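Local coordinates for succinate dehydrogenase subunit A (PDB 7D6V), which probably oxidises succinate to fumarate as the FAD-binding flavoprotein subunit of a membrane-bound succinate dehydrogenase, passing the electrons on to its iron-sulfur subunit, at residues F71-R76 / G123-R128; P95-E100 / F435-G440; G78-N83 / G611-S616. All coordinates share one frame; numbering follows the deposited sequence.

Contact 1: residues F71-R76 / G123-R128; sequences FGDTMR and GHTYPR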
ATOM      1  N   PHE A  71       2.072  10.562 -29.392  1.00 15.02           N
ATOM      2  CA  PHE A  71       1.763   9.515 -30.359  1.00 15.02           C
ATOM      3  C   PHE A  71       3.024   9.019 -31.056  1.00 15.02           C
ATOM      4  O   PHE A  71       3.220   7.808 -31.212  1.00 15.02           O
ATOM      5  CB  PHE A  71       0.750  10.043 -31.375  1.00 15.02           C
ATOM      6  CG  PHE A  71       0.547   9.148 -32.562  1.00 15.02           C
ATOM      7  CD1 PHE A  71      -0.128   7.949 -32.436  1.00 15.02           C
ATOM      8  CD2 PHE A  71       1.024   9.512 -33.807  1.00 15.02           C
ATOM      9  CE1 PHE A  71      -0.319   7.132 -33.523  1.00 15.02           C
ATOM     10  CE2 PHE A  71       0.837   8.697 -34.896  1.00 15.02           C
ATOM     11  CZ  PHE A  71       0.162   7.506 -34.754  1.00 15.02           C
ATOM     12  N   GLY A  72       3.890   9.939 -31.481  1.00 15.45           N
ATOM     13  CA  GLY A  72       5.140   9.531 -32.098  1.00 15.45           C
ATOM     14  C   GLY A  72       6.040   8.772 -31.144  1.00 15.45           C
ATOM     15  O   GLY A  72       6.700   7.806 -31.533  1.00 15.45           O
ATOM     16  N   ASP A  73       6.077   9.197 -29.880  1.00 14.89           N
ATOM     17  CA  ASP A  73       6.871   8.491 -28.883  1.00 14.89           C
ATOM     18  C   ASP A  73       6.359   7.074 -28.673  1.00 14.89           C
ATOM     19  O   ASP A  73       7.149   6.131 -28.555  1.00 14.89           O
ATOM     20  CB  ASP A  73       6.861   9.260 -27.565  1.00 14.89           C
ATOM     21  CG  ASP A  73       7.689  10.519 -27.622  1.00 14.89           C
ATOM     22  OD1 ASP A  73       8.338  10.760 -28.658  1.00 14.89           O
ATOM     23  OD2 ASP A  73       7.696  11.271 -26.632  1.00 14.89           O
ATOM     24  N   THR A  74       5.038   6.905 -28.612  1.00 15.51           N
ATOM     25  CA  THR A  74       4.464   5.575 -28.446  1.00 15.51           C
ATOM     26  C   THR A  74       4.734   4.702 -29.666  1.00 15.51           C
ATOM     27  O   THR A  74       5.056   3.517 -29.528  1.00 15.51           O
ATOM     28  CB  THR A  74       2.963   5.686 -28.179  1.00 15.51           C
ATOM     29  OG1 THR A  74       2.752   6.254 -26.883  1.00 15.51           O
ATOM     30  CG2 THR A  74       2.297   4.325 -28.237  1.00 15.51           C
ATOM     31  N   MET A  75       4.625   5.272 -30.866  1.00 16.97           N
ATOM     32  CA  MET A  75       4.860   4.488 -32.075  1.00 16.97           C
ATOM     33  C   MET A  75       6.324   4.079 -32.196  1.00 16.97           C
ATOM     34  O   MET A  75       6.628   2.989 -32.686  1.00 16.97           O
ATOM     35  CB  MET A  75       4.416   5.279 -33.303  1.00 16.97           C
ATOM     36  CG  MET A  75       2.912   5.453 -33.413  1.00 16.97           C
ATOM     37  SD  MET A  75       1.979   3.914 -33.420  1.00 16.97           S
ATOM     38  CE  MET A  75       2.509   3.200 -34.969  1.00 16.97           C
ATOM     39  N   ARG A  76       7.243   4.948 -31.767  1.00 17.38           N
ATOM     40  CA  ARG A  76       8.662   4.602 -31.759  1.00 17.38           C
ATOM     41  C   ARG A  76       8.951   3.480 -30.772  1.00 17.38           C
ATOM     42  O   ARG A  76       9.628   2.502 -31.105  1.00 17.38           O
ATOM     43  CB  ARG A  76       9.493   5.829 -31.406  1.00 17.38           C
ATOM     44  CG  ARG A  76      10.088   6.540 -32.579  1.00 17.38           C
ATOM     45  CD  ARG A  76      10.990   7.657 -32.108  1.00 17.38           C
ATOM     46  NE  ARG A  76      10.224   8.722 -31.471  1.00 17.38           N
ATOM     47  CZ  ARG A  76       9.591   9.685 -32.130  1.00 17.38           C
ATOM     48  NH1 ARG A  76       9.623   9.724 -33.452  1.00 17.38           N
ATOM     49  NH2 ARG A  76       8.920  10.609 -31.462  1.00 17.38           N
ATOM     50  N   GLY A 123      11.525   6.878 -22.641  1.00 14.96           N
ATOM     51  CA  GLY A 123      11.170   7.035 -24.034  1.00 14.96           C
ATOM     52  C   GLY A 123      10.316   8.227 -24.390  1.00 14.96           C
ATOM     53  O   GLY A 123       9.908   8.353 -25.547  1.00 14.96           O
ATOM     54  N   HIS A 124      10.033   9.112 -23.441  1.00 14.47           N
ATOM     55  CA  HIS A 124       9.192  10.276 -23.682  1.00 14.47           C
ATOM     56  C   HIS A 124      10.051  11.493 -23.994  1.00 14.47           C
ATOM     57  O   HIS A 124      11.089  11.714 -23.364  1.00 14.47           O
ATOM     58  CB  HIS A 124       8.299  10.558 -22.476  1.00 14.47           C
ATOM     59  CG  HIS A 124       7.503   9.373 -22.023  1.00 14.47           C
ATOM     60  ND1 HIS A 124       6.252   9.083 -22.520  1.00 14.47           N
ATOM     61  CD2 HIS A 124       7.781   8.407 -21.118  1.00 14.47           C
ATOM     62  CE1 HIS A 124       5.793   7.990 -21.940  1.00 14.47           C
ATOM     63  NE2 HIS A 124       6.702   7.560 -21.085  1.00 14.47           N
ATOM     64  N   THR A 125       9.610  12.282 -24.976  1.00 13.88           N
ATOM     65  CA  THR A 125      10.356  13.474 -25.370  1.00 13.88           C
ATOM     66  C   THR A 125      10.259  14.576 -24.322  1.00 13.88           C
ATOM     67  O   THR A 125      11.220  15.328 -24.124  1.00 13.88           O
ATOM     68  CB  THR A 125       9.851  13.978 -26.723  1.00 13.88           C
ATOM     69  OG1 THR A 125       9.980  12.937 -27.696  1.00 13.88           O
ATOM     70  CG2 THR A 125      10.650  15.183 -27.185  1.00 13.88           C
ATOM     71  N   TYR A 126       9.132  14.678 -23.636  1.00 14.17           N
ATOM     72  CA  TYR A 126       8.857  15.745 -22.690  1.00 14.17           C
ATOM     73  C   TYR A 126       8.375  15.144 -21.381  1.00 14.17           C
ATOM     74  O   TYR A 126       7.906  14.003 -21.351  1.00 14.17           O
ATOM     75  CB  TYR A 126       7.802  16.709 -23.253  1.00 14.17           C
ATOM     76  CG  TYR A 126       8.252  17.450 -24.489  1.00 14.17           C
ATOM     77  CD1 TYR A 126       7.542  17.357 -25.672  1.00 14.17           C
ATOM     78  CD2 TYR A 126       9.393  18.234 -24.472  1.00 14.17           C
ATOM     79  CE1 TYR A 126       7.948  18.028 -26.799  1.00 14.17           C
ATOM     80  CE2 TYR A 126       9.809  18.908 -25.597  1.00 14.17           C
ATOM     81  CZ  TYR A 126       9.082  18.803 -26.758  1.00 14.17           C
ATOM     82  OH  TYR A 126       9.493  19.475 -27.882  1.00 14.17           O
ATOM     83  N   PRO A 127       8.495  15.879 -20.272  1.00 14.84           N
ATOM     84  CA  PRO A 127       7.977  15.370 -18.993  1.00 14.84           C
ATOM     85  C   PRO A 127       6.468  15.196 -19.051  1.00 14.84           C
ATOM     86  O   PRO A 127       5.726  16.139 -19.331  1.00 14.84           O
ATOM     87  CB  PRO A 127       8.389  16.453 -17.987  1.00 14.84           C
ATOM     88  CG  PRO A 127       9.442  17.245 -18.670  1.00 14.84           C
ATOM     89  CD  PRO A 127       9.120  17.202 -20.119  1.00 14.84           C
ATOM     90  N   ARG A 128       6.016  13.975 -18.782  1.00 13.60           N
ATOM     91  CA  ARG A 128       4.621  13.607 -18.982  1.00 13.60           C
ATOM     92  C   ARG A 128       3.995  12.854 -17.825  1.00 13.60           C
ATOM     93  O   ARG A 128       2.763  12.813 -17.746  1.00 13.60           O
ATOM     94  CB  ARG A 128       4.473  12.735 -20.236  1.00 13.60           C
ATOM     95  CG  ARG A 128       4.325  13.497 -21.517  1.00 13.60           C
ATOM     96  CD  ARG A 128       3.683  12.633 -22.573  1.00 13.60           C
ATOM     97  NE  ARG A 128       4.669  11.943 -23.395  1.00 13.60           N
ATOM     98  CZ  ARG A 128       5.317  12.494 -24.412  1.00 13.60           C
ATOM     99  NH1 ARG A 128       5.100  13.754 -24.746  1.00 13.60           N
ATOM    100  NH2 ARG A 128       6.189  11.782 -25.098  1.00 13.60           N
TER
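Asp73, on helix 67-76, reaches into the loop 123-128 and meets Gly123, Thr125 and Arg128, one carboxylate engaging a helix and a loop at once. With chi1 at -72°, its CG stands beside the backbone N and anti to the carbonyl carbon, and the chain leaves the helix toward the loop. CB lies 3.8 Å from Gly123 O, an ordinary packing contact. One atom further, CG comes to 3.3 Å from Thr125 OG1. The carboxylate then splits its work. Thr125 OG1 donates to the syn lone pair of Asp73 OD1, at 2.9 Å, while Arg76 NH2 of the same helix meets OD1 nearly along its C-O bond, and OD1 lies in the Arg76 guanidinium plane. OD2 turns to the backbone N of Thr125 and, as a salt bridge, to Arg128 NH2; Asp73 OD2 and Arg128 NH2 sit too close in the model, so this link is approximate. Both arginines have a second acid, Glu617 for Arg76 and Asp65 for Arg128. His124, whose side chain is about 8 Å from the FAD, donates from NE2 to Gly425 O. The result is a salt-bridge network that pins a loop to a helix within the FAD-binding domain.

Contact 2: residues P95-E100 / F435-G440; sequences PDRVWE and FGRRAG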
ATOM      1  N   PRO A  95      -4.901  13.027 -21.186  1.00 14.58           N
ATOM      2  CA  PRO A  95      -5.010  14.120 -20.202  1.00 14.58           C
ATOM      3  C   PRO A  95      -6.381  14.241 -19.561  1.00 14.58           C
ATOM      4  O   PRO A  95      -6.470  14.590 -18.378  1.00 14.58           O
ATOM      5  CB  PRO A  95      -4.662  15.364 -21.027  1.00 14.58           C
ATOM      6  CG  PRO A  95      -3.856  14.859 -22.145  1.00 14.58           C
ATOM      7  CD  PRO A  95      -4.441  13.539 -22.490  1.00 14.58           C
ATOM      8  N   ASP A  96      -7.453  13.963 -20.308  1.00 15.30           N
ATOM      9  CA  ASP A  96      -8.798  14.071 -19.753  1.00 15.30           C
ATOM     10  C   ASP A  96      -9.013  13.084 -18.614  1.00 15.30           C
ATOM     11  O   ASP A  96      -9.612  13.429 -17.589  1.00 15.30           O
ATOM     12  CB  ASP A  96      -9.835  13.844 -20.849  1.00 15.30           C
ATOM     13  CG  ASP A  96      -9.972  15.027 -21.775  1.00 15.30           C
ATOM     14  OD1 ASP A  96      -9.864  16.175 -21.299  1.00 15.30           O
ATOM     15  OD2 ASP A  96     -10.190  14.808 -22.985  1.00 15.30           O
ATOM     16  N   ARG A  97      -8.544  11.848 -18.780  1.00 14.08           N
ATOM     17  CA  ARG A  97      -8.739  10.837 -17.747  1.00 14.08           C
ATOM     18  C   ARG A  97      -7.961  11.183 -16.485  1.00 14.08           C
ATOM     19  O   ARG A  97      -8.472  11.026 -15.370  1.00 14.08           O
ATOM     20  CB  ARG A  97      -8.332   9.464 -18.280  1.00 14.08           C
ATOM     21  CG  ARG A  97      -8.924   9.127 -19.640  1.00 14.08           C
ATOM     22  CD  ARG A  97     -10.375   8.671 -19.543  1.00 14.08           C
ATOM     23  NE  ARG A  97     -11.306   9.792 -19.452  1.00 14.08           N
ATOM     24  CZ  ARG A  97     -11.744  10.492 -20.492  1.00 14.08           C
ATOM     25  NH1 ARG A  97     -11.340  10.192 -21.715  1.00 14.08           N
ATOM     26  NH2 ARG A  97     -12.589  11.494 -20.310  1.00 14.08           N
ATOM     27  N   VAL A  98      -6.736  11.683 -16.641  1.00 14.59           N
ATOM     28  CA  VAL A  98      -5.952  12.093 -15.482  1.00 14.59           C
ATOM     29  C   VAL A  98      -6.610  13.275 -14.784  1.00 14.59           C
ATOM     30  O   VAL A  98      -6.654  13.340 -13.551  1.00 14.59           O
ATOM     31  CB  VAL A  98      -4.506  12.412 -15.901  1.00 14.59           C
ATOM     32  CG1 VAL A  98      -3.674  12.784 -14.689  1.00 14.59           C
ATOM     33  CG2 VAL A  98      -3.897  11.225 -16.618  1.00 14.59           C
ATOM     34  N   TRP A  99      -7.133  14.229 -15.557  1.00 15.46           N
ATOM     35  CA  TRP A  99      -7.799  15.378 -14.951  1.00 15.46           C
ATOM     36  C   TRP A  99      -9.050  14.963 -14.192  1.00 15.46           C
ATOM     37  O   TRP A  99      -9.321  15.480 -13.104  1.00 15.46           O
ATOM     38  CB  TRP A  99      -8.144  16.415 -16.014  1.00 15.46           C
ATOM     39  CG  TRP A  99      -7.004  17.292 -16.357  1.00 15.46           C
ATOM     40  CD1 TRP A  99      -6.009  17.699 -15.525  1.00 15.46           C
ATOM     41  CD2 TRP A  99      -6.729  17.876 -17.631  1.00 15.46           C
ATOM     42  NE1 TRP A  99      -5.128  18.504 -16.200  1.00 15.46           N
ATOM     43  CE2 TRP A  99      -5.549  18.627 -17.498  1.00 15.46           C
ATOM     44  CE3 TRP A  99      -7.368  17.839 -18.871  1.00 15.46           C
ATOM     45  CZ2 TRP A  99      -4.994  19.333 -18.556  1.00 15.46           C
ATOM     46  CZ3 TRP A  99      -6.814  18.538 -19.920  1.00 15.46           C
ATOM     47  CH2 TRP A  99      -5.639  19.277 -19.756  1.00 15.46           C
ATOM     48  N   GLU A 100      -9.835  14.042 -14.749  1.00 14.66           N
ATOM     49  CA  GLU A 100     -11.033  13.605 -14.046  1.00 14.66           C
ATOM     50  C   GLU A 100     -10.715  12.669 -12.890  1.00 14.66           C
ATOM     51  O   GLU A 100     -11.582  12.450 -12.040  1.00 14.66           O
ATOM     52  CB  GLU A 100     -12.017  12.940 -15.010  1.00 14.66           C
ATOM     53  CG  GLU A 100     -11.612  11.577 -15.508  1.00 14.66           C
ATOM     54  CD  GLU A 100     -12.456  11.118 -16.679  1.00 14.66           C
ATOM     55  OE1 GLU A 100     -13.181  11.956 -17.253  1.00 14.66           O
ATOM     56  OE2 GLU A 100     -12.395   9.920 -17.023  1.00 14.66           O
ATOM     57  N   PHE A 435      -8.861   3.139 -22.003  1.00 14.15           N
ATOM     58  CA  PHE A 435      -9.554   2.031 -22.627  1.00 14.15           C
ATOM     59  C   PHE A 435     -10.493   1.296 -21.685  1.00 14.15           C
ATOM     60  O   PHE A 435     -11.391   0.609 -22.169  1.00 14.15           O
ATOM     61  CB  PHE A 435      -8.540   1.083 -23.262  1.00 14.15           C
ATOM     62  CG  PHE A 435      -7.829   1.694 -24.429  1.00 14.15           C
ATOM     63  CD1 PHE A 435      -6.516   2.114 -24.321  1.00 14.15           C
ATOM     64  CD2 PHE A 435      -8.498   1.911 -25.619  1.00 14.15           C
ATOM     65  CE1 PHE A 435      -5.874   2.700 -25.391  1.00 14.15           C
ATOM     66  CE2 PHE A 435      -7.861   2.495 -26.692  1.00 14.15           C
ATOM     67  CZ  PHE A 435      -6.549   2.890 -26.576  1.00 14.15           C
ATOM     68  N   GLY A 436     -10.386   1.485 -20.368  1.00 14.13           N
ATOM     69  CA  GLY A 436     -11.472   1.079 -19.498  1.00 14.13           C
ATOM     70  C   GLY A 436     -12.719   1.901 -19.738  1.00 14.13           C
ATOM     71  O   GLY A 436     -13.826   1.360 -19.805  1.00 14.13           O
ATOM     72  N   ARG A 437     -12.559   3.218 -19.897  1.00 14.44           N
ATOM     73  CA  ARG A 437     -13.708   4.039 -20.257  1.00 14.44           C
ATOM     74  C   ARG A 437     -14.271   3.634 -21.614  1.00 14.44           C
ATOM     75  O   ARG A 437     -15.494   3.513 -21.776  1.00 14.44           O
ATOM     76  CB  ARG A 437     -13.326   5.516 -20.255  1.00 14.44           C
ATOM     77  CG  ARG A 437     -14.496   6.428 -20.524  1.00 14.44           C
ATOM     78  CD  ARG A 437     -14.077   7.873 -20.585  1.00 14.44           C
ATOM     79  NE  ARG A 437     -15.053   8.675 -21.308  1.00 14.44           N
ATOM     80  CZ  ARG A 437     -15.116   8.758 -22.632  1.00 14.44           C
ATOM     81  NH1 ARG A 437     -16.040   9.514 -23.204  1.00 14.44           N
ATOM     82  NH2 ARG A 437     -14.258   8.085 -23.383  1.00 14.44           N
ATOM     83  N   ARG A 438     -13.395   3.407 -22.600  1.00 14.96           N
ATOM     84  CA  ARG A 438     -13.883   2.979 -23.911  1.00 14.96           C
ATOM     85  C   ARG A 438     -14.622   1.646 -23.826  1.00 14.96           C
ATOM     86  O   ARG A 438     -15.653   1.462 -24.479  1.00 14.96           O
ATOM     87  CB  ARG A 438     -12.735   2.883 -24.916  1.00 14.96           C
ATOM     88  CG  ARG A 438     -11.935   4.155 -25.109  1.00 14.96           C
ATOM     89  CD  ARG A 438     -12.745   5.259 -25.750  1.00 14.96           C
ATOM     90  NE  ARG A 438     -12.979   5.036 -27.171  1.00 14.96           N
ATOM     91  CZ  ARG A 438     -12.967   5.997 -28.088  1.00 14.96           C
ATOM     92  NH1 ARG A 438     -12.718   7.249 -27.736  1.00 14.96           N
ATOM     93  NH2 ARG A 438     -13.197   5.708 -29.358  1.00 14.96           N
ATOM     94  N   ALA A 439     -14.112   0.705 -23.027  1.00 15.37           N
ATOM     95  CA  ALA A 439     -14.744  -0.605 -22.907  1.00 15.37           C
ATOM     96  C   ALA A 439     -16.103  -0.510 -22.232  1.00 15.37           C
ATOM     97  O   ALA A 439     -17.066  -1.151 -22.671  1.00 15.37           O
ATOM     98  CB  ALA A 439     -13.832  -1.557 -22.137  1.00 15.37           C
ATOM     99  N   GLY A 440     -16.204   0.275 -21.158  1.00 15.92           N
ATOM    100  CA  GLY A 440     -17.497   0.471 -20.524  1.00 15.92           C
ATOM    101  C   GLY A 440     -18.509   1.097 -21.462  1.00 15.92           C
ATOM    102  O   GLY A 440     -19.667   0.669 -21.521  1.00 15.92           O
TER
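Arg97 and Arg437 lay their guanidinium groups one upon the other between helices 84-102 and 427-448. In this stack the planes are 13° apart and the centres 4.3 Å, although the two side chains cross at about a right angle. The overlap is displaced, so that CD of Arg437 sits over the centre of the Arg97 group, 3.5 Å from CZ of Arg97. Arg437 gets there as an extended chain, its CG anti to the backbone N (chi1 -176°), whereas Arg97 bends at chi2 and chi3 to present its face; Asp96 CB lies over the rim of the opposite face.

The closest salt bridge lies within helix 84-102. Arg97 grips Glu100 side-on, NE to OE2 at 2.7 Å and NH2 to OE1 at 3.1 Å; the nitrogens rise above the carboxylate plane. Glu100 OE2 also bridges to Arg22 of helix 18-30, which packs on both arginines, and Arg437 NE has a long, weak ion pair with Glu26. Glu100 chiefly, and Glu26 perhaps slightly, probably offset the like charges of Arg97 NH2 and Arg437 NE, 3.9 Å apart. The arrangement is a parallel-displaced arginine-arginine stack joining two helices of the flavoprotein.

Contact 3: residues G78-N83 / G611-S616; sequences GKFLNN and GCFELS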
ATOM      1  N   GLY A  78       7.895   0.581 -29.583  1.00 18.83           N
ATOM      2  CA  GLY A  78       6.918  -0.367 -30.070  1.00 18.83           C
ATOM      3  C   GLY A  78       7.231  -0.695 -31.511  1.00 18.83           C
ATOM      4  O   GLY A  78       6.643  -1.608 -32.098  1.00 18.83           O
ATOM      5  N   LYS A  79       8.166   0.064 -32.081  1.00 19.79           N
ATOM      6  CA  LYS A  79       8.769  -0.233 -33.379  1.00 19.79           C
ATOM      7  C   LYS A  79       7.738  -0.247 -34.500  1.00 19.79           C
ATOM      8  O   LYS A  79       7.867  -1.004 -35.464  1.00 19.79           O
ATOM      9  CB  LYS A  79       9.544  -1.552 -33.340  1.00 19.79           C
ATOM     10  CG  LYS A  79      10.984  -1.401 -32.881  1.00 19.79           C
ATOM     11  CD  LYS A  79      11.067  -1.030 -31.415  1.00 19.79           C
ATOM     12  CE  LYS A  79      12.496  -0.781 -30.986  1.00 19.79           C
ATOM     13  NZ  LYS A  79      12.553  -0.205 -29.618  1.00 19.79           N
ATOM     14  N   PHE A  80       6.713   0.592 -34.369  1.00 20.53           N
ATOM     15  CA  PHE A  80       5.674   0.783 -35.376  1.00 20.53           C
ATOM     16  C   PHE A  80       4.877  -0.488 -35.639  1.00 20.53           C
ATOM     17  O   PHE A  80       4.248  -0.629 -36.691  1.00 20.53           O
ATOM     18  CB  PHE A  80       6.268   1.340 -36.673  1.00 20.53           C
ATOM     19  CG  PHE A  80       6.863   2.707 -36.514  1.00 20.53           C
ATOM     20  CD1 PHE A  80       8.199   2.861 -36.193  1.00 20.53           C
ATOM     21  CD2 PHE A  80       6.081   3.837 -36.659  1.00 20.53           C
ATOM     22  CE1 PHE A  80       8.744   4.113 -36.036  1.00 20.53           C
ATOM     23  CE2 PHE A  80       6.623   5.094 -36.502  1.00 20.53           C
ATOM     24  CZ  PHE A  80       7.955   5.232 -36.191  1.00 20.53           C
ATOM     25  N   LEU A  81       4.884  -1.413 -34.685  1.00 19.95           N
ATOM     26  CA  LEU A  81       3.985  -2.554 -34.699  1.00 19.95           C
ATOM     27  C   LEU A  81       2.675  -2.247 -33.987  1.00 19.95           C
ATOM     28  O   LEU A  81       1.753  -3.067 -34.021  1.00 19.95           O
ATOM     29  CB  LEU A  81       4.672  -3.759 -34.042  1.00 19.95           C
ATOM     30  CG  LEU A  81       4.013  -5.135 -34.117  1.00 19.95           C
ATOM     31  CD1 LEU A  81       4.010  -5.652 -35.544  1.00 19.95           C
ATOM     32  CD2 LEU A  81       4.691  -6.102 -33.194  1.00 19.95           C
ATOM     33  N   ASN A  82       2.575  -1.069 -33.376  1.00 18.44           N
ATOM     34  CA  ASN A  82       1.417  -0.686 -32.582  1.00 18.44           C
ATOM     35  C   ASN A  82       0.155  -0.644 -33.431  1.00 18.44           C
ATOM     36  O   ASN A  82       0.200  -0.452 -34.647  1.00 18.44           O
ATOM     37  CB  ASN A  82       1.641   0.698 -31.975  1.00 18.44           C
ATOM     38  CG  ASN A  82       2.924   0.794 -31.191  1.00 18.44           C
ATOM     39  OD1 ASN A  82       3.955   1.187 -31.724  1.00 18.44           O
ATOM     40  ND2 ASN A  82       2.855   0.498 -29.906  1.00 18.44           N
ATOM     41  N   ASN A  83      -0.986  -0.821 -32.771  1.00 17.59           N
ATOM     42  CA  ASN A  83      -2.256  -0.399 -33.347  1.00 17.59           C
ATOM     43  C   ASN A  83      -2.287   1.122 -33.334  1.00 17.59           C
ATOM     44  O   ASN A  83      -2.395   1.739 -32.271  1.00 17.59           O
ATOM     45  CB  ASN A  83      -3.428  -0.983 -32.565  1.00 17.59           C
ATOM     46  CG  ASN A  83      -4.716  -0.991 -33.363  1.00 17.59           C
ATOM     47  OD1 ASN A  83      -4.984  -0.079 -34.140  1.00 17.59           O
ATOM     48  ND2 ASN A  83      -5.519  -2.027 -33.176  1.00 17.59           N
ATOM     49  N   GLY A 611       5.661  14.134 -40.498  1.00 32.17           N
ATOM     50  CA  GLY A 611       6.722  14.983 -41.006  1.00 32.17           C
ATOM     51  C   GLY A 611       7.816  15.085 -39.967  1.00 32.17           C
ATOM     52  O   GLY A 611       9.001  15.174 -40.298  1.00 32.17           O
ATOM     53  N   CYS A 612       7.412  15.094 -38.694  1.00 32.84           N
ATOM     54  CA  CYS A 612       8.315  14.663 -37.636  1.00 32.84           C
ATOM     55  C   CYS A 612       8.507  13.154 -37.697  1.00 32.84           C
ATOM     56  O   CYS A 612       9.550  12.640 -37.277  1.00 32.84           O
ATOM     57  CB  CYS A 612       7.778  15.090 -36.271  1.00 32.84           C
ATOM     58  SG  CYS A 612       8.942  14.871 -34.908  1.00 32.84           S
ATOM     59  N   PHE A 613       7.500  12.435 -38.198  1.00 28.49           N
ATOM     60  CA  PHE A 613       7.742  11.153 -38.839  1.00 28.49           C
ATOM     61  C   PHE A 613       8.342  11.444 -40.202  1.00 28.49           C
ATOM     62  O   PHE A 613       7.610  11.606 -41.180  1.00 28.49           O
ATOM     63  CB  PHE A 613       6.460  10.331 -38.992  1.00 28.49           C
ATOM     64  CG  PHE A 613       6.029   9.619 -37.744  1.00 28.49           C
ATOM     65  CD1 PHE A 613       6.893   9.466 -36.680  1.00 28.49           C
ATOM     66  CD2 PHE A 613       4.752   9.094 -37.643  1.00 28.49           C
ATOM     67  CE1 PHE A 613       6.489   8.810 -35.537  1.00 28.49           C
ATOM     68  CE2 PHE A 613       4.345   8.441 -36.505  1.00 28.49           C
ATOM     69  CZ  PHE A 613       5.212   8.297 -35.452  1.00 28.49           C
ATOM     70  N   GLU A 614       9.664  11.548 -40.274  1.00 30.51           N
ATOM     71  CA  GLU A 614      10.324  11.773 -41.545  1.00 30.51           C
ATOM     72  C   GLU A 614      10.385  10.477 -42.344  1.00 30.51           C
ATOM     73  O   GLU A 614      10.162   9.384 -41.821  1.00 30.51           O
ATOM     74  CB  GLU A 614      11.736  12.314 -41.330  1.00 30.51           C
ATOM     75  CG  GLU A 614      11.787  13.753 -40.876  1.00 30.51           C
ATOM     76  CD  GLU A 614      11.808  13.873 -39.372  1.00 30.51           C
ATOM     77  OE1 GLU A 614      12.053  12.850 -38.702  1.00 30.51           O
ATOM     78  OE2 GLU A 614      11.574  14.989 -38.861  1.00 30.51           O
ATOM     79  N   LEU A 615      10.687  10.612 -43.635  1.00 30.23           N
ATOM     80  CA  LEU A 615      10.980   9.429 -44.434  1.00 30.23           C
ATOM     81  C   LEU A 615      12.221   8.716 -43.921  1.00 30.23           C
ATOM     82  O   LEU A 615      12.312   7.488 -43.994  1.00 30.23           O
ATOM     83  CB  LEU A 615      11.154   9.799 -45.905  1.00 30.23           C
ATOM     84  CG  LEU A 615       9.903  10.185 -46.680  1.00 30.23           C
ATOM     85  CD1 LEU A 615      10.281  10.638 -48.076  1.00 30.23           C
ATOM     86  CD2 LEU A 615       8.958   9.003 -46.736  1.00 30.23           C
ATOM     87  N   SER A 616      13.188   9.471 -43.397  1.00 29.08           N
ATOM     88  CA  SER A 616      14.414   8.859 -42.898  1.00 29.08           C
ATOM     89  C   SER A 616      14.126   7.905 -41.747  1.00 29.08           C
ATOM     90  O   SER A 616      14.710   6.818 -41.673  1.00 29.08           O
ATOM     91  CB  SER A 616      15.401   9.943 -42.465  1.00 29.08           C
ATOM     92  OG  SER A 616      14.840  10.777 -41.466  1.00 29.08           O
TER
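Phe80 and Phe613 meet ring to ring, and the two aromatic groups carry the whole contact between residues 78-83 and 611-616. The interaction is edge-to-face. Phe80 offers the edge, CE2 and CZ leading, and Phe613 offers a face. The planes are inclined by 65° with the centroids 5.3 Å apart, a tilted version of the T-shaped pair. The fit is not centred: CE2 of Phe80 stands over the rim of the Phe613 ring, 3.7 Å from its CZ and 3.8 Å from its CE1. The side chains approach from opposite directions, and each has its CG anti to the carbonyl carbon, with chi1 of -64° for Phe80 and -80° for Phe613.

Backbone turns place both rings. Helix 67-76 ends in a Schellman motif, with Lys79 as the C-prime residue, Phe80 N bonded to Met75 O and Lys79 N to Arg76 O. A type I' turn from Gly78 to Leu81 overlaps it, closed by Leu81 N on Gly78 O at 3.1 Å, with Lys79 and Phe80 both at positive phi. In the 611-616 segment, Phe613 is the centre of an inverse gamma turn, directly ahead of Glu614, the N-cap of helix 615-618.

Largely apolar packing completes the surroundings. Met75 touches both rings, as does Leu618, and the ring of Tyr621 meets Phe80 at an inclined angle; Arg76 also touches Phe613, and Glu617 touches Phe80. Among nearby polar links, Phe80 O accepts from Arg577 NH2.

With carbon meeting carbon alone, the pair depends on dispersion and on the weak attraction of the slightly positive C-H edge for an electron-rich face. Its burial is consistent with a contribution from exclusion of water.

Overall arrangement
Read from the N terminus, the chain lays down the first partner of each contact in quick succession, at 71-76, 78-83 and 95-100. Contact 1 closes first, at 123-128, bringing the loop before strand 129-130 back to helix 67-76. Contact 2 closes at 435-440, joining helix 84-102 to helix 427-448, and contact 3 closes last, at 611-616, bringing the C-terminal region to the turn between helices 67-76 and 84-102. Contact 2 is thus enclosed by contact 3, whereas contact 1 crosses both. Contacts 1 and 3 touch directly, Gly72 CA lying 3.6 Å from Phe613 CZ; contact 2 stands apart, its centre about 19 Å from that of contact 1.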